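PDB 7L6P: dihydropteroate synthase from Stenotrophomonas maltophilia, which probably catalyses the condensation of 4-aminobenzoate with 6-hydroxymethyl-7,8-dihydropterin diphosphate to form 7,8-dihydropteroate, a step of folate biosynthesis. Local coordinates for residues 17-22 / 145-150; 29-34 / 126-131; 58-61 / 67-70; 82-87 / 113-118; 93-98 / 106-111. All coordinates share one frame; numbering follows the deposited sequence.

Interaction 1: residues 17-22 / 145-150; sequences DCAGRI and TGVPVV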
# COMPACT_ATOMS: atom_id res chain seq x y z
N ASP A 17 -5.59 -22.97 16.13
CA ASP A 17 -4.70 -23.83 16.89
C ASP A 17 -3.91 -24.66 15.90
O ASP A 17 -4.37 -25.71 15.44
CB ASP A 17 -5.47 -24.70 17.87
CG ASP A 17 -4.57 -25.41 18.86
OD1 ASP A 17 -3.41 -25.70 18.51
OD2 ASP A 17 -5.00 -25.66 20.01
N CYS A 18 -2.70 -24.20 15.58
CA CYS A 18 -1.85 -24.83 14.57
C CYS A 18 -0.95 -25.85 15.26
O CYS A 18 0.25 -25.64 15.48
CB CYS A 18 -1.05 -23.77 13.83
SG CYS A 18 -2.07 -22.65 12.83
N ALA A 19 -1.55 -27.00 15.58
CA ALA A 19 -0.87 -28.09 16.28
C ALA A 19 -0.20 -27.59 17.55
O ALA A 19 0.96 -27.90 17.85
CB ALA A 19 0.15 -28.78 15.37
N GLY A 20 -0.94 -26.79 18.31
CA GLY A 20 -0.48 -26.26 19.56
C GLY A 20 0.02 -24.83 19.48
O GLY A 20 0.03 -24.13 20.50
N ARG A 21 0.38 -24.36 18.29
CA ARG A 21 0.88 -23.01 18.11
C ARG A 21 -0.30 -22.10 17.80
O ARG A 21 -0.85 -22.13 16.69
CB ARG A 21 1.93 -22.97 17.00
CG ARG A 21 3.00 -24.04 17.16
CD ARG A 21 4.26 -23.72 16.40
NE ARG A 21 5.29 -24.74 16.61
CZ ARG A 21 6.56 -24.62 16.25
NH1 ARG A 21 7.02 -23.52 15.67
NH2 ARG A 21 7.40 -25.63 16.48
N ILE A 22 -0.71 -21.29 18.79
CA ILE A 22 -1.88 -20.44 18.61
C ILE A 22 -1.52 -19.26 17.72
O ILE A 22 -0.47 -18.62 17.90
CB ILE A 22 -2.41 -19.96 19.98
CG1 ILE A 22 -2.85 -21.13 20.85
CG2 ILE A 22 -3.57 -19.00 19.79
CD1 ILE A 22 -4.04 -21.88 20.30
N THR A 145 -5.21 -35.41 10.25
CA THR A 145 -4.06 -34.73 10.84
C THR A 145 -4.48 -33.81 11.98
O THR A 145 -3.72 -33.65 12.94
CB THR A 145 -3.32 -33.90 9.78
OG1 THR A 145 -4.14 -32.80 9.39
CG2 THR A 145 -2.99 -34.74 8.57
N GLY A 146 -5.66 -33.21 11.90
CA GLY A 146 -6.13 -32.32 12.94
C GLY A 146 -5.59 -30.90 12.86
O GLY A 146 -5.80 -30.13 13.80
N VAL A 147 -4.90 -30.53 11.79
CA VAL A 147 -4.39 -29.16 11.70
C VAL A 147 -5.28 -28.33 10.79
O VAL A 147 -5.96 -28.89 9.92
CB VAL A 147 -2.93 -29.16 11.22
CG1 VAL A 147 -2.09 -30.03 12.13
CG2 VAL A 147 -2.86 -29.67 9.78
N PRO A 148 -5.31 -27.02 10.95
CA PRO A 148 -6.10 -26.18 10.03
C PRO A 148 -5.67 -26.36 8.58
O PRO A 148 -4.52 -26.66 8.28
CB PRO A 148 -5.83 -24.76 10.53
CG PRO A 148 -5.53 -24.94 12.00
CD PRO A 148 -4.78 -26.24 12.08
N VAL A 149 -6.64 -26.23 7.67
CA VAL A 149 -6.42 -26.48 6.25
C VAL A 149 -7.02 -25.33 5.46
O VAL A 149 -8.16 -24.92 5.71
CB VAL A 149 -7.01 -27.83 5.78
CG1 VAL A 149 -6.83 -27.98 4.27
CG2 VAL A 149 -6.40 -29.01 6.53
N VAL A 150 -6.26 -24.81 4.51
CA VAL A 150 -6.73 -23.75 3.63
C VAL A 150 -7.34 -24.37 2.37
O VAL A 150 -6.64 -25.05 1.61
CB VAL A 150 -5.57 -22.80 3.26
CG1 VAL A 150 -6.08 -21.69 2.40
CG2 VAL A 150 -4.94 -22.26 4.52

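Interaction 2: residues 29-34 / 126-131; sequences RVMGIV and MINDIY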
# COMPACT_ATOMS: atom_id res chain seq x y z
N ARG A 29 -2.59 -11.37 9.70
CA ARG A 29 -1.31 -12.02 9.96
C ARG A 29 -0.56 -12.22 8.66
O ARG A 29 -1.18 -12.38 7.60
CB ARG A 29 -1.51 -13.35 10.68
CG ARG A 29 -2.21 -13.12 11.98
CD ARG A 29 -1.42 -12.09 12.73
NE ARG A 29 -1.83 -11.92 14.10
CZ ARG A 29 -1.00 -11.61 15.08
NH1 ARG A 29 0.30 -11.51 14.86
NH2 ARG A 29 -1.49 -11.30 16.28
N VAL A 30 0.77 -12.19 8.73
CA VAL A 30 1.62 -12.30 7.55
C VAL A 30 2.25 -13.68 7.49
O VAL A 30 2.99 -14.08 8.41
CB VAL A 30 2.71 -11.22 7.52
CG1 VAL A 30 3.49 -11.39 6.24
CG2 VAL A 30 2.10 -9.84 7.64
N MET A 31 1.98 -14.40 6.40
CA MET A 31 2.54 -15.72 6.12
C MET A 31 3.70 -15.55 5.14
O MET A 31 3.50 -15.03 4.04
CB MET A 31 1.46 -16.63 5.54
CG MET A 31 1.94 -17.98 5.01
SD MET A 31 0.68 -18.89 4.06
CE MET A 31 -0.09 -19.96 5.29
N GLY A 32 4.90 -15.97 5.55
CA GLY A 32 6.06 -15.90 4.67
C GLY A 32 6.18 -17.11 3.75
O GLY A 32 5.94 -18.24 4.15
N ILE A 33 6.58 -16.85 2.51
CA ILE A 33 6.72 -17.91 1.51
C ILE A 33 8.14 -18.45 1.54
O ILE A 33 9.11 -17.68 1.45
CB ILE A 33 6.34 -17.38 0.12
CG1 ILE A 33 4.87 -16.96 0.12
CG2 ILE A 33 6.69 -18.41 -0.99
CD1 ILE A 33 4.43 -16.28 -1.13
N VAL A 34 8.28 -19.76 1.74
CA VAL A 34 9.58 -20.43 1.80
C VAL A 34 9.52 -21.59 0.80
O VAL A 34 9.09 -22.70 1.14
CB VAL A 34 9.91 -20.94 3.20
CG1 VAL A 34 11.30 -21.57 3.22
CG2 VAL A 34 9.79 -19.84 4.24
N MET A 126 -0.17 -26.74 9.82
CA MET A 126 -1.14 -26.21 8.88
C MET A 126 -0.88 -26.83 7.51
O MET A 126 0.25 -27.21 7.20
CB MET A 126 -1.07 -24.68 8.80
CG MET A 126 -1.94 -24.09 7.70
SD MET A 126 -1.99 -22.30 7.66
CE MET A 126 -2.91 -21.97 9.15
N ILE A 127 -1.95 -27.01 6.74
CA ILE A 127 -1.89 -27.48 5.36
C ILE A 127 -2.47 -26.38 4.47
O ILE A 127 -3.58 -25.90 4.71
CB ILE A 127 -2.66 -28.80 5.17
CG1 ILE A 127 -1.96 -29.93 5.93
CG2 ILE A 127 -2.79 -29.14 3.69
CD1 ILE A 127 -2.76 -31.19 6.03
N ASN A 128 -1.72 -26.00 3.44
CA ASN A 128 -2.14 -24.99 2.48
C ASN A 128 -2.28 -25.68 1.13
O ASN A 128 -1.27 -26.05 0.52
CB ASN A 128 -1.12 -23.85 2.44
CG ASN A 128 -1.63 -22.62 1.70
OD1 ASN A 128 -2.83 -22.45 1.51
ND2 ASN A 128 -0.70 -21.77 1.27
N ASP A 129 -3.52 -25.89 0.67
CA ASP A 129 -3.77 -26.77 -0.48
C ASP A 129 -4.34 -25.99 -1.66
O ASP A 129 -5.49 -25.54 -1.62
CB ASP A 129 -4.73 -27.90 -0.08
CG ASP A 129 -5.02 -28.86 -1.25
OD1 ASP A 129 -4.38 -28.77 -2.33
OD2 ASP A 129 -5.89 -29.72 -1.06
N ILE A 130 -3.55 -25.89 -2.74
CA ILE A 130 -4.03 -25.23 -3.96
C ILE A 130 -5.22 -25.96 -4.58
O ILE A 130 -6.00 -25.36 -5.32
CB ILE A 130 -2.90 -25.09 -5.01
CG1 ILE A 130 -2.39 -26.46 -5.46
CG2 ILE A 130 -1.74 -24.25 -4.49
CD1 ILE A 130 -1.58 -26.38 -6.77
N TYR A 131 -5.35 -27.27 -4.34
CA TYR A 131 -6.36 -28.10 -4.99
C TYR A 131 -7.64 -28.25 -4.18
O TYR A 131 -8.56 -28.96 -4.63
CB TYR A 131 -5.80 -29.50 -5.30
CG TYR A 131 -6.44 -30.18 -6.51
CD1 TYR A 131 -7.13 -29.43 -7.46
CD2 TYR A 131 -6.36 -31.56 -6.69
CE1 TYR A 131 -7.71 -30.04 -8.58
CE2 TYR A 131 -6.96 -32.18 -7.79
CZ TYR A 131 -7.62 -31.41 -8.74
OH TYR A 131 -8.21 -32.01 -9.84

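Interaction 3: residues 58-61 / 67-70; sequences LKLV and LLDI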
# COMPACT_ATOMS: atom_id res chain seq x y z
N LEU A 58 14.00 -18.36 8.79
CA LEU A 58 14.39 -17.58 9.97
C LEU A 58 14.41 -16.09 9.67
O LEU A 58 14.02 -15.28 10.51
CB LEU A 58 15.76 -18.05 10.44
CG LEU A 58 15.79 -19.52 10.85
CD1 LEU A 58 17.21 -19.98 11.17
CD2 LEU A 58 14.90 -19.76 12.04
N LYS A 59 14.89 -15.70 8.48
CA LYS A 59 14.95 -14.29 8.11
C LYS A 59 13.56 -13.69 7.96
O LYS A 59 13.32 -12.55 8.36
CB LYS A 59 15.73 -14.12 6.81
CG LYS A 59 15.57 -12.75 6.14
CD LYS A 59 15.80 -12.88 4.62
CE LYS A 59 15.28 -11.69 3.80
NZ LYS A 59 14.13 -12.07 2.91
N LEU A 60 12.62 -14.45 7.39
CA LEU A 60 11.26 -13.95 7.25
C LEU A 60 10.63 -13.74 8.62
O LEU A 60 9.87 -12.78 8.82
CB LEU A 60 10.42 -14.91 6.40
CG LEU A 60 10.83 -14.96 4.92
CD1 LEU A 60 9.81 -15.73 4.09
CD2 LEU A 60 11.03 -13.54 4.37
N VAL A 61 10.96 -14.61 9.57
CA VAL A 61 10.43 -14.46 10.92
C VAL A 61 10.96 -13.18 11.56
O VAL A 61 10.18 -12.34 12.02
CB VAL A 61 10.75 -15.70 11.76
CG1 VAL A 61 10.42 -15.46 13.24
CG2 VAL A 61 9.98 -16.90 11.22
N LEU A 67 3.84 -16.64 10.30
CA LEU A 67 3.82 -18.06 9.97
C LEU A 67 4.52 -18.23 8.63
O LEU A 67 4.69 -17.27 7.87
CB LEU A 67 2.39 -18.62 9.94
CG LEU A 67 1.37 -18.14 8.90
CD1 LEU A 67 0.18 -19.12 8.82
CD2 LEU A 67 0.88 -16.73 9.17
N LEU A 68 4.97 -19.45 8.38
CA LEU A 68 5.75 -19.77 7.19
C LEU A 68 5.07 -20.90 6.41
O LEU A 68 4.44 -21.78 6.99
CB LEU A 68 7.17 -20.18 7.58
CG LEU A 68 7.96 -19.11 8.33
CD1 LEU A 68 9.30 -19.67 8.72
CD2 LEU A 68 8.12 -17.85 7.48
N ASP A 69 5.20 -20.86 5.09
CA ASP A 69 4.60 -21.85 4.21
C ASP A 69 5.70 -22.54 3.42
O ASP A 69 6.39 -21.90 2.64
CB ASP A 69 3.59 -21.22 3.26
CG ASP A 69 2.66 -22.24 2.64
OD1 ASP A 69 2.27 -23.19 3.37
OD2 ASP A 69 2.33 -22.11 1.43
N ILE A 70 5.85 -23.85 3.63
CA ILE A 70 6.96 -24.63 3.07
C ILE A 70 6.45 -25.44 1.89
O ILE A 70 5.49 -26.20 2.03
CB ILE A 70 7.59 -25.54 4.13
CG1 ILE A 70 7.84 -24.77 5.43
CG2 ILE A 70 8.90 -26.12 3.60
CD1 ILE A 70 8.64 -23.52 5.27

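Interaction 4: residues 82-87 / 113-118; sequences VSVEEE and PEVMRA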
# COMPACT_ATOMS: atom_id res chain seq x y z
N VAL A 82 6.64 -32.48 -9.58
CA VAL A 82 7.66 -33.09 -8.74
C VAL A 82 7.13 -34.40 -8.19
O VAL A 82 5.97 -34.49 -7.80
CB VAL A 82 8.05 -32.12 -7.60
CG1 VAL A 82 8.94 -32.80 -6.58
CG2 VAL A 82 8.72 -30.88 -8.18
N SER A 83 7.97 -35.44 -8.19
CA SER A 83 7.56 -36.71 -7.61
C SER A 83 7.46 -36.61 -6.09
O SER A 83 8.13 -35.79 -5.45
CB SER A 83 8.54 -37.83 -7.97
OG SER A 83 9.66 -37.81 -7.10
N VAL A 84 6.60 -37.46 -5.51
CA VAL A 84 6.37 -37.44 -4.07
C VAL A 84 7.66 -37.72 -3.32
O VAL A 84 7.92 -37.14 -2.26
CB VAL A 84 5.28 -38.45 -3.68
CG1 VAL A 84 4.85 -38.24 -2.23
CG2 VAL A 84 4.11 -38.35 -4.64
N GLU A 85 8.46 -38.66 -3.82
CA GLU A 85 9.72 -38.97 -3.15
C GLU A 85 10.59 -37.72 -3.04
O GLU A 85 11.14 -37.43 -1.97
CB GLU A 85 10.45 -40.09 -3.90
N GLU A 86 10.68 -36.95 -4.13
CA GLU A 86 11.51 -35.74 -4.14
C GLU A 86 10.87 -34.61 -3.32
O GLU A 86 11.57 -33.88 -2.62
CB GLU A 86 11.76 -35.27 -5.57
CG GLU A 86 12.44 -33.92 -5.67
CD GLU A 86 13.94 -33.97 -5.37
OE1 GLU A 86 14.42 -35.01 -4.86
OE2 GLU A 86 14.63 -32.96 -5.62
N GLU A 87 9.55 -34.44 -3.42
CA GLU A 87 8.87 -33.41 -2.64
C GLU A 87 9.11 -33.60 -1.15
O GLU A 87 9.36 -32.63 -0.42
CB GLU A 87 7.37 -33.42 -2.94
CG GLU A 87 6.57 -32.27 -2.31
CD GLU A 87 5.16 -32.16 -2.86
OE1 GLU A 87 4.87 -32.80 -3.90
OE2 GLU A 87 4.32 -31.44 -2.27
N PRO A 113 -1.65 -36.21 -0.45
CA PRO A 113 -1.93 -36.76 0.89
C PRO A 113 -0.69 -37.22 1.64
O PRO A 113 -0.58 -36.95 2.84
CB PRO A 113 -2.87 -37.93 0.59
CG PRO A 113 -3.38 -37.70 -0.80
CD PRO A 113 -2.29 -36.99 -1.51
N GLU A 114 0.22 -37.94 0.98
CA GLU A 114 1.43 -38.41 1.66
C GLU A 114 2.25 -37.25 2.20
O GLU A 114 2.81 -37.33 3.30
CB GLU A 114 2.31 -39.24 0.73
CG GLU A 114 1.64 -40.38 -0.00
CD GLU A 114 1.16 -39.99 -1.40
OE1 GLU A 114 0.78 -38.80 -1.60
OE2 GLU A 114 1.19 -40.87 -2.29
N VAL A 115 2.37 -36.18 1.43
CA VAL A 115 3.15 -35.04 1.89
C VAL A 115 2.48 -34.39 3.09
O VAL A 115 3.16 -33.94 4.02
CB VAL A 115 3.36 -34.03 0.74
CG1 VAL A 115 4.18 -32.84 1.21
CG2 VAL A 115 4.05 -34.71 -0.44
N MET A 116 1.15 -34.37 3.11
CA MET A 116 0.43 -33.81 4.25
C MET A 116 0.74 -34.58 5.52
O MET A 116 1.10 -33.99 6.54
CB MET A 116 -1.07 -33.81 3.98
CG MET A 116 -1.53 -32.85 2.90
SD MET A 116 -3.26 -33.08 2.47
CE MET A 116 -3.44 -31.96 1.09
N ARG A 117 0.61 -35.91 5.47
CA ARG A 117 0.81 -36.72 6.66
C ARG A 117 2.24 -36.60 7.17
O ARG A 117 2.48 -36.42 8.37
CB ARG A 117 0.48 -38.19 6.37
CG ARG A 117 -0.98 -38.54 6.54
CD ARG A 117 -1.17 -40.04 6.39
NE ARG A 117 -0.50 -40.53 5.19
CZ ARG A 117 -1.12 -41.00 4.11
NH1 ARG A 117 -2.44 -41.13 4.07
NH2 ARG A 117 -0.40 -41.36 3.05
N ALA A 118 3.21 -36.69 6.26
CA ALA A 118 4.61 -36.66 6.67
C ALA A 118 4.99 -35.28 7.21
O ALA A 118 5.72 -35.18 8.20
CB ALA A 118 5.50 -37.07 5.50

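Interaction 5: residues 93-98 / 106-111; sequences PVIEQL and ISIDTF. With IMD (imidazole), chain C.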
# COMPACT_ATOMS: atom_id res chain seq x y z
N PRO A 93 13.06 -32.05 5.86
CA PRO A 93 14.13 -31.44 6.68
C PRO A 93 13.88 -29.97 6.95
O PRO A 93 14.19 -29.49 8.05
CB PRO A 93 15.40 -31.66 5.85
CG PRO A 93 14.92 -31.89 4.46
CD PRO A 93 13.61 -32.61 4.61
N VAL A 94 13.31 -29.24 6.00
CA VAL A 94 13.09 -27.82 6.21
C VAL A 94 12.02 -27.60 7.27
O VAL A 94 12.11 -26.67 8.07
CB VAL A 94 12.72 -27.13 4.88
CG1 VAL A 94 12.32 -25.67 5.11
CG2 VAL A 94 13.88 -27.21 3.91
N ILE A 95 11.01 -28.47 7.32
CA ILE A 95 9.97 -28.33 8.33
C ILE A 95 10.50 -28.74 9.70
O ILE A 95 10.31 -28.03 10.69
CB ILE A 95 8.72 -29.14 7.96
CG1 ILE A 95 8.05 -28.55 6.72
CG2 ILE A 95 7.72 -29.06 9.08
CD1 ILE A 95 6.87 -29.35 6.25
N GLU A 96 11.17 -29.90 9.77
CA GLU A 96 11.70 -30.36 11.05
C GLU A 96 12.56 -29.29 11.70
O GLU A 96 12.38 -28.95 12.88
CB GLU A 96 12.50 -31.66 10.88
CG GLU A 96 11.65 -32.91 10.77
CD GLU A 96 12.47 -34.14 10.43
OE1 GLU A 96 13.56 -33.99 9.85
OE2 GLU A 96 12.03 -35.26 10.77
N GLN A 97 13.50 -28.72 10.94
CA GLN A 97 14.44 -27.76 11.50
C GLN A 97 13.77 -26.44 11.85
O GLN A 97 14.00 -25.88 12.93
CB GLN A 97 15.61 -27.53 10.54
CG GLN A 97 16.77 -28.48 10.76
CD GLN A 97 17.74 -28.48 9.60
OE1 GLN A 97 18.68 -27.67 9.56
NE2 GLN A 97 17.53 -29.39 8.64
N LEU A 98 12.94 -25.91 10.94
CA LEU A 98 12.25 -24.66 11.22
C LEU A 98 11.32 -24.79 12.42
O LEU A 98 11.14 -23.83 13.18
CB LEU A 98 11.47 -24.19 9.99
CG LEU A 98 12.33 -23.52 8.92
CD1 LEU A 98 11.50 -23.27 7.68
CD2 LEU A 98 12.93 -22.23 9.45
N ILE A 106 4.21 -23.66 11.22
CA ILE A 106 4.85 -24.07 9.98
C ILE A 106 3.79 -24.73 9.11
O ILE A 106 3.25 -25.80 9.46
CB ILE A 106 6.01 -25.04 10.23
CG1 ILE A 106 7.00 -24.41 11.23
CG2 ILE A 106 6.67 -25.43 8.90
CD1 ILE A 106 7.58 -23.10 10.77
N SER A 107 3.48 -24.12 7.97
CA SER A 107 2.49 -24.67 7.06
C SER A 107 3.17 -25.42 5.93
O SER A 107 4.24 -25.02 5.45
CB SER A 107 1.61 -23.57 6.47
OG SER A 107 0.87 -24.11 5.38
N ILE A 108 2.55 -26.51 5.50
CA ILE A 108 3.01 -27.28 4.35
C ILE A 108 2.16 -26.92 3.15
O ILE A 108 0.92 -27.02 3.18
CB ILE A 108 2.99 -28.79 4.62
CG1 ILE A 108 3.41 -29.53 3.34
CG2 ILE A 108 1.63 -29.26 5.09
CD1 ILE A 108 4.80 -29.19 2.88
N ASP A 109 2.83 -26.51 2.08
CA ASP A 109 2.21 -26.10 0.82
C ASP A 109 2.23 -27.32 -0.10
O ASP A 109 3.21 -27.60 -0.78
CB ASP A 109 2.99 -24.91 0.26
CG ASP A 109 2.44 -24.39 -1.05
OD1 ASP A 109 1.37 -24.86 -1.49
OD2 ASP A 109 3.07 -23.48 -1.63
N THR A 110 1.13 -28.08 -0.08
CA THR A 110 1.05 -29.31 -0.85
C THR A 110 -0.40 -29.63 -1.19
O THR A 110 -1.33 -29.13 -0.54
CB THR A 110 1.67 -30.50 -0.09
OG1 THR A 110 1.85 -31.60 -0.98
CG2 THR A 110 0.75 -30.95 1.01
N PHE A 111 -0.58 -30.45 -2.22
CA PHE A 111 -1.89 -31.00 -2.54
C PHE A 111 -1.92 -32.51 -2.37
O PHE A 111 -2.98 -33.12 -2.58
CB PHE A 111 -2.30 -30.63 -3.98
CG PHE A 111 -1.38 -31.17 -5.06
CD1 PHE A 111 -1.59 -32.43 -5.61
CD2 PHE A 111 -0.32 -30.40 -5.54
CE1 PHE A 111 -0.76 -32.93 -6.61
CE2 PHE A 111 0.53 -30.89 -6.54
CZ PHE A 111 0.31 -32.15 -7.08
N1 IMD C . 0.43 -21.98 -2.75
C2 IMD C . -0.47 -22.57 -1.91
N3 IMD C . -1.63 -21.87 -1.94
C4 IMD C . -1.45 -20.82 -2.79
C5 IMD C . -0.16 -20.90 -3.30

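Interaction 1: residues 17-22 / 145-150
The N-terminal beta hairpin of strands 15-18 and 21-24 meets the loop that leads into barrel strand 149-152, and its turn residues lean on Val147 and Pro148. Pro148 is the main bump: its CB bond points at the hairpin and its CD and CG do the touching, with CD 3.4 Å from the carbonyl O of Asp17 and 4.1 Å from CA of Cys18. The sulfur adds a looser apolar touch, Cys18 SG lying 4.2 Å from CG of Pro148. One residue further into the turn, the methyl CB of Ala19 rests on a single branch of Val147, CG1, at 4.1 Å; a chi1 of -56° sets that branch anti to the carbonyl carbon. No hydrogen bond crosses; the direct contact is van der Waals packing. The hairpin keeps its own form by internal bonds: Cys18 to Arg21 make a type I' turn, and the N-H of Gly20 reaches Asp17 OD1 at 2.7 Å, almost in line with the C-O bond, an Asx motif. Cys18 also touches Met126 and Pro105. Such a hairpin packed against the N-terminal end of the strands, covering the bottom of the barrel, fits the TIM-barrel fold of the pterin-binding enzymes.

Interaction 2: residues 29-34 / 126-131
Segments 29-34 and 126-131 lie on barrel strands that are not neighbours, and their closest alpha carbons, those of Met31 and Asn128, stand 11.0 Å apart, so side chains alone span the interior. Met31 does most of the reaching. Its CG lies anti to the backbone N (chi1 172°), the chain runs on extended to SD, and a bend at chi3 of -94° swings the methyl CE aside. That methyl comes to 3.8 Å from SD of Met126, whose own chain is also bent at its last torsion; the two thioethers cross obliquely, methyl of one against sulfur of the other. Two residues after Met126, Asn128 brings its amide nitrogen ND2 to 4.2 Å from SD of Met31, a van der Waals approach and no hydrogen bond. The amide's polar partner is Asp69, whose OD2 accepts from ND2. About 3 Å from the Asn128 side chain lies an imidazole, probably from the crystallisation liquor, bound in the active site. Leu67 packs on both methionines. All three touching residues are buried close to the centre of the chain. The two methionines meet in the interior, and the bond of Asn128 to Asp69 is consistent with a change from apolar to polar toward the imidazole.

Interaction 3: residues 58-61 / 67-70
Apolar contacts carry the whole of this junction, in which helix 49-62 packs on the strand that follows it, 67-71, an alpha-to-beta step of the beta-alpha barrel. Leu68 supplies the strand's part of them, and its two methyls divide the work. CD1 meets Val61, coming to 3.8 Å from CG2, and the CG that bears it is 4.2 Å from the same methyl; the two side chains cross at about a right angle. CD2 turns to the preceding helix residue and lies 3.9 Å from CB of Leu60, so it touches the root of that side chain. A chi1 of -60° puts CG of Leu68 anti to its carbonyl carbon, which aims the isobutyl fork at the helix, while chi1 of Val61 (170°) places CG2 beside the backbone N.

Polar contacts are absent across the pair. The strand's hydrogen bonds go to its sheet neighbours: the backbone of Leu68 pairs with Pro105 and Ser107, that of Asp69 with Gly32 and Val34. Side chains alternate accordingly, with Leu68 directed at the helix and Leu67 away from it. Asp69 is buried among polar groups, accepting from Ser107 and Asn128 and making a salt bridge with Arg269.

The chemistry thus divides by strand face. Van der Waals contacts between Leu68 and the helix need no fixed direction, in contrast to the hydrogen-bonded carboxylate of Asp69, whose two oxygens are each held by specific partners.

Interaction 4: residues 82-87 / 113-118
Val84, in the first turn of helix 84-101, opens the contact with helix 113-121; two consecutive helices of the TIM barrel's outer layer pack here, near the N-terminal ends of both. Just before it Ser83 is the N-cap residue, its OG accepting from the N-H of Glu86 at 3.3 Å with an angle of 163°. Val84 then presents one methyl, CG1, to two neighbours on the facing helix: CB of Glu114 and CG2 of Val115, each at 4.0 Å. It stands roughly perpendicular to Glu114, touching CB, with the bent chain bringing the carboxylate almost as near, and meets Val115 at a slant. One turn on, Glu87 lays its carboxylate across the two methyls of Val115. With CG anti to the backbone N (chi1 -172°) and the chain straight beyond, the carboxyl carbon CD comes to 3.7 Å from Val115 CG2, and OE2 is 3.8 Å from CG1. The oxygens of that carboxylate are engaged by other residues, OE1 in a salt bridge with Lys112 and OE2 in a hydrogen bond with Thr110. The buried charge of Glu87 is thus probably balanced by Lys112, which would allow its carboxylate to lie against valine methyls without bonding to helix 113-121.

Interaction 5: residues 93-98 / 106-111
Ile106, at the start of barrel strand 106-109, is the bump that enters the hollow between Ile95 and Leu98 on helix 84-101. Its two ends divide between the helix residues. The branch methyl CG2 sits against Ile95, 3.8 Å from CG2 and 4.0 Å from CG1, where the two isoleucines run alongside one another, pointing opposite ways. The other arm, bent by a chi2 of -59°, carries CD1 to 4.1 Å from CB of Leu98, low on that side chain. Ile95 fills the next step along the strand: its extended arm takes CD1 past Ile106 to the CD1 of Ile108, 4.0 Å away, the two side chains meeting crosswise. Ile70 of the adjoining strand and Ala119 of the next helix adjoin Ile95 as well. The axes of helix and strand run at 172°, almost antiparallel, 9.5 Å apart at closest approach. Past the packed part, Asp109 makes a salt bridge with Arg269 and takes a weak hydrogen bond from N1 of the active-site imidazole to its OD2 (3.2 Å, 135°). An outer helix laid antiparallel on the strand that follows it, with a ligand pocket at the strand's C-terminal end, is the layout of a TIM barrel.

Overall arrangement
Interactions 2, 3 and 5 share the barrel sheet: strands 29-35, 67-71, 106-109 and 126-129 are successive neighbours, joined by backbone hydrogen bonds such as Gly32 N to Leu67 O. Interaction 2 lies inside the barrel, its centre about 3 Å from the centre of the chain, and mixes thioethers with an amide. Interactions 3 and 5, their centres each about 13 Å from that point, are buried aliphatic helix-on-strand layers. Interaction 4, its centre about 18 Å out and partly buried, uses helix 84-101 again and admits carboxylates; Glu87 hydrogen-bonds to Thr110 of interaction 5. Interaction 1, buried and largely apolar with its centre about 14 Å out, adds the N-terminal hairpin and reaches interaction 2 where Pro148 and Val150 pair with Ile127.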